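PDB 3MTV: papain-like cysteine protease from Porcine reproductive and respiratory syndrome virus, which probably cleaves peptide bonds as a viral papain-like cysteine protease, acts as a metal-dependent nuclease and helps the virus evade host interferon defences. Local coordinates for residues V146-S151 against F171-R176. Residues are numbered along the deposited sequence; the frame is centred on the assembly and turned at random.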
loop_
_atom_site.group_PDB
_atom_site.type_symbol
_atom_site.label_atom_id
_atom_site.label_comp_id
_atom_site.label_asym_id
_atom_site.label_seq_id
_atom_site.Cartn_x
_atom_site.Cartn_y
_atom_site.Cartn_z
ATOM N N VAL A 146 -20.498 0.905 21.374
ATOM C CA VAL A 146 -19.536 1.333 20.399
ATOM C C VAL A 146 -19.354 0.394 19.267
ATOM O O VAL A 146 -19.007 -0.815 19.435
ATOM C CB VAL A 146 -18.130 1.399 20.923
ATOM C CG1 VAL A 146 -17.550 2.610 20.362
ATOM C CG2 VAL A 146 -18.081 1.425 22.419
ATOM N N ILE A 147 -19.487 1.019 18.101
ATOM C CA ILE A 147 -19.063 0.366 16.884
ATOM C C ILE A 147 -17.626 0.696 16.543
ATOM O O ILE A 147 -17.244 1.868 16.575
ATOM C CB ILE A 147 -19.905 0.824 15.710
ATOM C CG1 ILE A 147 -21.380 0.670 15.999
ATOM C CG2 ILE A 147 -19.667 -0.105 14.561
ATOM C CD1 ILE A 147 -21.700 -0.798 16.249
ATOM N N GLN A 148 -16.838 -0.326 16.232
ATOM C CA GLN A 148 -15.419 -0.124 15.874
ATOM C C GLN A 148 -14.899 -0.804 14.654
ATOM O O GLN A 148 -15.437 -1.818 14.158
ATOM C CB GLN A 148 -14.482 -0.535 16.990
ATOM C CG GLN A 148 -15.002 -0.108 18.301
ATOM C CD GLN A 148 -13.972 -0.215 19.320
ATOM O OE1 GLN A 148 -13.538 0.816 19.863
ATOM N NE2 GLN A 148 -13.537 -1.467 19.612
ATOM N N TYR A 149 -13.803 -0.229 14.194
ATOM C CA TYR A 149 -13.156 -0.744 13.024
ATOM C C TYR A 149 -11.763 -0.932 13.438
ATOM O O TYR A 149 -11.203 -0.369 14.390
ATOM C CB TYR A 149 -13.187 0.242 11.867
ATOM C CG TYR A 149 -12.520 1.580 12.135
ATOM C CD1 TYR A 149 -13.277 2.645 12.523
ATOM C CD2 TYR A 149 -11.130 1.759 11.996
ATOM C CE1 TYR A 149 -12.735 3.862 12.772
ATOM C CE2 TYR A 149 -10.544 2.986 12.239
ATOM C CZ TYR A 149 -11.382 4.045 12.637
ATOM O OH TYR A 149 -10.930 5.309 12.932
ATOM N N PHE A 150 -11.182 -1.778 12.685
ATOM C CA PHE A 150 -9.824 -2.001 12.934
ATOM C C PHE A 150 -8.922 -1.196 12.054
ATOM O O PHE A 150 -8.833 -1.432 10.788
ATOM C CB PHE A 150 -9.602 -3.354 12.483
ATOM C CG PHE A 150 -8.271 -3.775 12.687
ATOM C CD1 PHE A 150 -7.781 -3.853 13.960
ATOM C CD2 PHE A 150 -7.498 -4.161 11.659
ATOM C CE1 PHE A 150 -6.560 -4.338 14.206
ATOM C CE2 PHE A 150 -6.261 -4.662 11.898
ATOM C CZ PHE A 150 -5.790 -4.727 13.174
ATOM N N SER A 151 -8.252 -0.230 12.670
ATOM C CA SER A 151 -7.114 0.359 11.959
ATOM C C SER A 151 -7.370 1.429 10.934
ATOM O O SER A 151 -6.563 2.343 10.942
ATOM C CB SER A 151 -6.312 -0.739 11.242
ATOM O OG SER A 151 -5.352 -0.197 10.389
ATOM N N PHE A 171 -8.147 -1.174 17.505
ATOM C CA PHE A 171 -9.503 -0.787 17.261
ATOM C C PHE A 171 -9.853 0.610 17.735
ATOM O O PHE A 171 -9.371 1.159 18.765
ATOM C CB PHE A 171 -10.480 -1.784 17.842
ATOM C CG PHE A 171 -10.492 -3.083 17.137
ATOM C CD1 PHE A 171 -9.630 -4.049 17.478
ATOM C CD2 PHE A 171 -11.425 -3.344 16.107
ATOM C CE1 PHE A 171 -9.691 -5.338 16.764
ATOM C CE2 PHE A 171 -11.468 -4.555 15.395
ATOM C CZ PHE A 171 -10.632 -5.568 15.724
ATOM N N GLU A 172 -10.789 1.136 17.012
ATOM C CA GLU A 172 -10.925 2.532 16.920
ATOM C C GLU A 172 -12.402 2.859 16.822
ATOM O O GLU A 172 -13.123 2.370 15.983
ATOM C CB GLU A 172 -10.206 2.874 15.643
ATOM C CG GLU A 172 -8.809 2.225 15.604
ATOM C CD GLU A 172 -7.755 3.130 16.322
ATOM O OE1 GLU A 172 -8.260 4.286 16.537
ATOM O OE2 GLU A 172 -6.528 2.727 16.635
ATOM N N ASP A 173 -12.844 3.669 17.746
ATOM C CA ASP A 173 -14.242 3.881 17.938
ATOM C C ASP A 173 -14.712 4.549 16.689
ATOM O O ASP A 173 -14.261 5.582 16.325
ATOM C CB ASP A 173 -14.465 4.875 19.106
ATOM C CG ASP A 173 -14.222 4.267 20.477
ATOM O OD1 ASP A 173 -14.772 4.902 21.382
ATOM O OD2 ASP A 173 -13.506 3.238 20.704
ATOM N N LEU A 174 -15.719 3.989 16.088
ATOM C CA LEU A 174 -16.402 4.616 14.986
ATOM C C LEU A 174 -17.634 5.405 15.370
ATOM O O LEU A 174 -17.651 6.612 15.179
ATOM C CB LEU A 174 -16.928 3.513 14.148
ATOM C CG LEU A 174 -16.900 3.826 12.684
ATOM C CD1 LEU A 174 -18.066 3.168 12.068
ATOM C CD2 LEU A 174 -16.984 5.277 12.450
ATOM N N LEU A 175 -18.723 4.727 15.782
ATOM C CA LEU A 175 -19.866 5.409 16.513
ATOM C C LEU A 175 -20.603 4.640 17.537
ATOM O O LEU A 175 -20.189 3.493 17.951
ATOM C CB LEU A 175 -20.983 5.971 15.671
ATOM C CG LEU A 175 -21.337 5.051 14.511
ATOM C CD1 LEU A 175 -22.442 4.096 14.709
ATOM C CD2 LEU A 175 -21.686 5.882 13.311
ATOM N N ARG A 176 -21.698 5.315 17.953
ATOM C CA ARG A 176 -22.375 4.874 19.176
ATOM C C ARG A 176 -23.742 4.685 18.831
ATOM O O ARG A 176 -24.306 5.496 18.065
ATOM C CB ARG A 176 -22.170 5.796 20.383
ATOM C CG ARG A 176 -20.715 5.514 21.026
ATOM C CD ARG A 176 -20.492 6.137 22.419
ATOM N NE ARG A 176 -21.517 7.148 22.754
ATOM C CZ ARG A 176 -21.778 7.539 23.991
ATOM N NH1 ARG A 176 -21.108 7.028 25.018
ATOM N NH2 ARG A 176 -22.707 8.438 24.194
#
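Residues 146-150 and 171-176 run antiparallel as neighbouring strands of the protease sheet, with the next strand, 158-162, on the far flank of 146-150. The well-buried part of the contact is the Phe150-Phe171 pair. With CG anti to the backbone N (chi1 -179°), Phe150 brings the CD1 edge of its ring over the centre of the Phe171 ring, an edge-to-face pair with centroids 5.0 Å apart and planes inclined at 52°. Phe171 CE2 also rests against Phe150 CB at 3.7 Å.

On the other face Tyr149, Glu172 and Leu175 are partly exposed, while Ile147 is buried. Tyr149 takes the crowded chi1 of 60°, which swings its ring across the neighbouring strand. Glu172 CB sits over one ring face, 3.7 Å from the centroid in a CH-pi contact, while Leu174 CG meets the ring edge. Bent at chi2, Glu172 carries its carboxylate away from the opposite strand. Beyond them Ile147 and Leu175 lie alongside each other. Asp173, running beside buried Gln148, is exposed to solvent.

Between the faces, Ile147 N donates a nearly straight hydrogen bond to Leu175 O, 2.6 Å long, and Tyr149 N donates another to Glu172 O. Ile147 O accepts Leu174 N at 2.7 Å and, weakly, Leu175 N. Two residues thus face one, shifting the register by one.

The Phe171 ring also meets that of His159, probably a catalytic residue with Cys90, so the aromatic face borders the likely active site; the pairing is antiparallel and is interrupted by a classic beta bulge at Leu174 and Leu175 opposite Ile147, in the sheet of a papain-like protease domain.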